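Local coordinates for protein glyoxalase-related enzyme, AraC type (Clostridium phytofermentans, PDB 3BT3) that is of unknown function but belongs to the glyoxalase-related vicinal oxygen chelate superfamily, probably as the ligand-sensing part of an AraC-type transcription regulator, at residues 37-40 and 44-47; 100-105 and 125-130. All blocks are in the same frame, centred on the assembly; numbering follows the deposited sequence.

In the fold
The chain has the fold of the vicinal oxygen chelate superfamily, with two mixed four-stranded sheets, each of strand order 1-4-3-2. Contact 1 lies where helix 32-41 turns into strand 46-52, at the edge of one sheet; contact 2 lies where the start of helix 101-110 packs over strand 126-132, an inner strand of the other. They come one after the other along the chain, their centres 19 Å apart and their nearest atoms about 6 Å apart, without touching. Both reach the second subunit, and Tyr18 of that subunit meets Trp45 of contact 1 and Leu104 of contact 2. No active site is known for this protein, and both contacts are described as structural packing.

Contact 1: 37-40 and 44-47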
loop_
_atom_site.group_PDB
_atom_site.type_symbol
_atom_site.label_atom_id
_atom_site.label_comp_id
_atom_site.label_asym_id
_atom_site.label_seq_id
_atom_site.Cartn_x
_atom_site.Cartn_y
_atom_site.Cartn_z
ATOM N N LYS A 37 0.709 12.944 13.908
ATOM C CA LYS A 37 1.681 13.393 14.899
ATOM C C LYS A 37 2.598 12.237 15.257
ATOM O O LYS A 37 3.790 12.423 15.505
ATOM C CB LYS A 37 0.977 13.914 16.153
ATOM C CG LYS A 37 0.547 15.364 16.042
ATOM C CD LYS A 37 -0.342 15.788 17.207
ATOM C CE LYS A 37 -0.570 17.309 17.234
ATOM N NZ LYS A 37 -1.200 17.844 15.983
ATOM N N TRP A 38 2.038 11.036 15.253
ATOM C CA TRP A 38 2.811 9.855 15.576
ATOM C C TRP A 38 3.848 9.616 14.474
ATOM O O TRP A 38 5.040 9.437 14.760
ATOM C CB TRP A 38 1.889 8.646 15.713
ATOM C CG TRP A 38 2.614 7.417 16.113
ATOM C CD1 TRP A 38 2.960 7.041 17.381
ATOM C CD2 TRP A 38 3.145 6.423 15.239
ATOM N NE1 TRP A 38 3.680 5.873 17.350
ATOM C CE2 TRP A 38 3.810 5.471 16.046
ATOM C CE3 TRP A 38 3.125 6.241 13.851
ATOM C CZ2 TRP A 38 4.460 4.352 15.505
ATOM C CZ3 TRP A 38 3.770 5.127 13.314
ATOM C CH2 TRP A 38 4.428 4.198 14.143
ATOM N N PHE A 39 3.400 9.631 13.221
ATOM C CA PHE A 39 4.313 9.420 12.115
ATOM C C PHE A 39 5.425 10.456 12.139
ATOM O O PHE A 39 6.546 10.184 11.710
ATOM C CB PHE A 39 3.579 9.499 10.773
ATOM C CG PHE A 39 3.061 8.180 10.286
ATOM C CD1 PHE A 39 1.788 7.743 10.631
ATOM C CD2 PHE A 39 3.854 7.370 9.483
ATOM C CE1 PHE A 39 1.317 6.524 10.187
ATOM C CE2 PHE A 39 3.392 6.144 9.031
ATOM C CZ PHE A 39 2.127 5.720 9.380
ATOM N N GLU A 40 5.111 11.650 12.633
ATOM C CA GLU A 40 6.095 12.728 12.704
ATOM C C GLU A 40 7.050 12.570 13.890
ATOM O O GLU A 40 8.275 12.597 13.726
ATOM C CB GLU A 40 5.395 14.099 12.792
ATOM C CG GLU A 40 4.830 14.627 11.468
ATOM C CD GLU A 40 3.983 15.906 11.624
ATOM O OE1 GLU A 40 3.615 16.523 10.590
ATOM O OE2 GLU A 40 3.674 16.294 12.772
ATOM N N GLY A 44 9.728 10.106 12.267
ATOM C CA GLY A 44 10.393 11.217 11.608
ATOM C C GLY A 44 9.865 11.510 10.213
ATOM O O GLY A 44 10.579 12.058 9.376
ATOM N N TRP A 45 8.615 11.141 9.956
ATOM C CA TRP A 45 7.990 11.388 8.661
ATOM C C TRP A 45 7.286 12.752 8.646
ATOM O O TRP A 45 7.294 13.480 9.632
ATOM C CB TRP A 45 6.964 10.296 8.361
ATOM C CG TRP A 45 7.548 8.972 8.013
ATOM C CD1 TRP A 45 8.714 8.434 8.488
ATOM C CD2 TRP A 45 6.962 7.975 7.168
ATOM N NE1 TRP A 45 8.883 7.165 7.990
ATOM C CE2 TRP A 45 7.821 6.857 7.180
ATOM C CE3 TRP A 45 5.788 7.918 6.402
ATOM C CZ2 TRP A 45 7.545 5.694 6.459
ATOM C CZ3 TRP A 45 5.513 6.763 5.685
ATOM C CH2 TRP A 45 6.391 5.665 5.719
ATOM N N SER A 46 6.676 13.088 7.517
ATOM C CA SER A 46 5.955 14.343 7.384
ATOM C C SER A 46 4.523 14.038 7.000
ATOM O O SER A 46 4.236 12.978 6.452
ATOM C CB SER A 46 6.605 15.226 6.319
ATOM O OG SER A 46 7.846 15.726 6.781
ATOM N N GLY A 47 3.617 14.958 7.288
ATOM C CA GLY A 47 2.235 14.705 6.951
ATOM C C GLY A 47 1.412 15.953 6.765
ATOM O O GLY A 47 1.839 17.054 7.101
#
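Phe39 and Trp45 are joined through backbone and side chain alike, in the tight turn that leads from the C-terminal end of helix 32-41, through a positive-phi glycine, into edge strand 46-52. Trp45 N donates to Phe39 O at 2.9 Å, with an N-H...O angle of 158°. A weak second bond, Gly44 N to Glu40 O at 3.2 Å, accompanies it. Gly44 is where the chain leaves helical geometry, and the two bonds tie this exit back to the last turn of the helix.

The apolar part is aromatic. The two side chains lie side by side, pointing the same way; their ring planes meet at 52°, which is neither a stack nor an edge-to-face pair. Phe39 CD2 sits over the rim of one indole face, 3.7 Å from Trp45 CE3, while Trp38 CZ3 lies over the centre of a face of the Phe39 ring.

Glu40 CA makes a CA-H...O contact with Trp45 O at 3.4 Å, and Glu40 CG approaches the same Trp45 O closely, at 3.3 Å. With CG beside its backbone N (chi1 -77°) and an extended chain beyond, the carboxylate runs toward Gly47, but the 3.7 Å from Glu40 OE1 to Gly47 N does not make a hydrogen bond.

Trp45 NE1 bonds to Tyr18 OH of the second subunit. Within the chain, Phe39 and Trp45 both pack on Val63 of strand 58-64, with which strand 46-52 pairs through Ser46 and Phe64.

Contact 2: 100-105 and 125-130; sequences GIDALH and GARECS
In the sheet of strands 92-99, 138-144, 126-132 and 120-122, strand 126-132 carries the first turn of helix 101-110 through Ile101, Asp102, Arg127 and Cys129. The short helix and strand segments run nearly parallel, 15° apart, with their axes 9.7 Å from each other at closest approach.

The polar part is a salt bridge. Arg127 NH2 meets Asp102 OD2 at 2.6 Å, on the syn side of the carboxylate; the oxygen lies close to the guanidinium plane, at its edge. The second bond, Arg127 NH1 to Asp102 OD1 at 3.5 Å, is weak, and the carboxylate and guanidinium planes are 38° apart, so the pairing is not a flat two-pronged one. The arginine chain leaves the strand toward the helix and bends at chi3 (-65°) on its way to Asp102.

Ile101 spreads its two branches: CG2 sits over one face of the guanidinium, 3.4 Å from Arg127 NH2, whereas Ile101 CD1 reaches Cys129 SG at 3.8 Å. Ile101 and Cys129 are buried, whereas the Asp102-Arg127 pair lies nearer the surface.

Strand 138-144 flanks strand 126-132 and pairs with it at Arg127 and Cys129; its Phe141 packs against Ile101 and Leu104, and Glu143 OE2 accepts a hydrogen bond from Ile101 N.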
loop_
_atom_site.group_PDB
_atom_site.type_symbol
_atom_site.label_atom_id
_atom_site.label_comp_id
_atom_site.label_asym_id
_atom_site.label_seq_id
_atom_site.Cartn_x
_atom_site.Cartn_y
_atom_site.Cartn_z
ATOM N N GLY A 100 19.232 1.268 6.579
ATOM C CA GLY A 100 19.594 1.840 7.864
ATOM C C GLY A 100 18.615 1.352 8.911
ATOM O O GLY A 100 18.058 2.142 9.675
ATOM N N ILE A 101 18.400 0.039 8.941
ATOM C CA ILE A 101 17.466 -0.562 9.879
ATOM C C ILE A 101 17.871 -0.317 11.334
ATOM O O ILE A 101 17.014 -0.180 12.207
ATOM C CB ILE A 101 17.326 -2.086 9.617
ATOM C CG1 ILE A 101 16.222 -2.668 10.493
ATOM C CG2 ILE A 101 18.627 -2.802 9.908
ATOM C CD1 ILE A 101 14.875 -2.081 10.220
ATOM N N ASP A 102 19.169 -0.257 11.598
ATOM C CA ASP A 102 19.639 -0.014 12.958
ATOM C C ASP A 102 19.334 1.426 13.345
ATOM O O ASP A 102 18.913 1.700 14.462
ATOM C CB ASP A 102 21.139 -0.282 13.051
ATOM C CG ASP A 102 21.484 -1.719 12.723
ATOM O OD1 ASP A 102 21.211 -2.602 13.571
ATOM O OD2 ASP A 102 22.016 -1.964 11.612
ATOM N N ALA A 103 19.554 2.345 12.412
ATOM C CA ALA A 103 19.279 3.748 12.664
ATOM C C ALA A 103 17.786 3.920 12.957
ATOM O O ALA A 103 17.416 4.663 13.861
ATOM C CB ALA A 103 19.686 4.598 11.458
ATOM N N LEU A 104 16.930 3.233 12.205
ATOM C CA LEU A 104 15.493 3.348 12.439
ATOM C C LEU A 104 15.114 2.942 13.857
ATOM O O LEU A 104 14.450 3.690 14.571
ATOM C CB LEU A 104 14.694 2.483 11.462
ATOM C CG LEU A 104 13.205 2.351 11.821
ATOM C CD1 LEU A 104 12.556 3.708 11.783
ATOM C CD2 LEU A 104 12.503 1.418 10.851
ATOM N N HIS A 105 15.538 1.751 14.258
ATOM C CA HIS A 105 15.223 1.235 15.579
ATOM C C HIS A 105 15.658 2.189 16.690
ATOM O O HIS A 105 14.919 2.429 17.654
ATOM C CB HIS A 105 15.887 -0.123 15.759
ATOM C CG HIS A 105 15.436 -0.856 16.979
ATOM N ND1 HIS A 105 15.845 -0.510 18.248
ATOM C CD2 HIS A 105 14.604 -1.912 17.126
ATOM C CE1 HIS A 105 15.284 -1.324 19.125
ATOM N NE2 HIS A 105 14.526 -2.184 18.470
ATOM N N GLY A 125 16.582 -13.783 3.600
ATOM C CA GLY A 125 17.679 -12.865 3.334
ATOM C C GLY A 125 17.593 -11.402 3.738
ATOM O O GLY A 125 18.152 -10.535 3.050
ATOM N N ALA A 126 16.918 -11.105 4.843
ATOM C CA ALA A 126 16.825 -9.720 5.287
ATOM C C ALA A 126 16.647 -9.582 6.791
ATOM O O ALA A 126 16.159 -10.488 7.474
ATOM C CB ALA A 126 15.678 -9.015 4.570
ATOM N N ARG A 127 17.062 -8.438 7.315
ATOM C CA ARG A 127 16.885 -8.185 8.728
ATOM C C ARG A 127 15.596 -7.379 8.820
ATOM O O ARG A 127 15.325 -6.523 7.979
ATOM C CB ARG A 127 18.073 -7.410 9.301
ATOM C CG ARG A 127 19.345 -8.246 9.400
ATOM C CD ARG A 127 20.237 -7.755 10.525
ATOM N NE ARG A 127 20.726 -6.415 10.261
ATOM C CZ ARG A 127 21.097 -5.551 11.199
ATOM N NH1 ARG A 127 21.037 -5.877 12.485
ATOM N NH2 ARG A 127 21.518 -4.346 10.840
ATOM N N GLU A 128 14.779 -7.667 9.820
ATOM C CA GLU A 128 13.538 -6.942 9.951
ATOM C C GLU A 128 13.130 -6.698 11.393
ATOM O O GLU A 128 13.723 -7.232 12.329
ATOM C CB GLU A 128 12.426 -7.688 9.204
ATOM C CG GLU A 128 11.373 -8.360 10.066
ATOM C CD GLU A 128 10.106 -8.695 9.276
ATOM O OE1 GLU A 128 10.217 -9.368 8.228
ATOM O OE2 GLU A 128 9.001 -8.284 9.703
ATOM N N CYS A 129 12.131 -5.840 11.546
ATOM C CA CYS A 129 11.555 -5.516 12.836
ATOM C C CYS A 129 10.218 -4.878 12.504
ATOM O O CYS A 129 10.069 -4.249 11.457
ATOM C CB CYS A 129 12.435 -4.540 13.627
ATOM S SG CYS A 129 12.440 -2.837 13.035
ATOM N N SER A 130 9.237 -5.071 13.371
ATOM C CA SER A 130 7.936 -4.486 13.132
ATOM C C SER A 130 7.607 -3.475 14.224
ATOM O O SER A 130 8.071 -3.586 15.357
ATOM C CB SER A 130 6.868 -5.584 13.029
ATOM O OG SER A 130 6.891 -6.442 14.147
#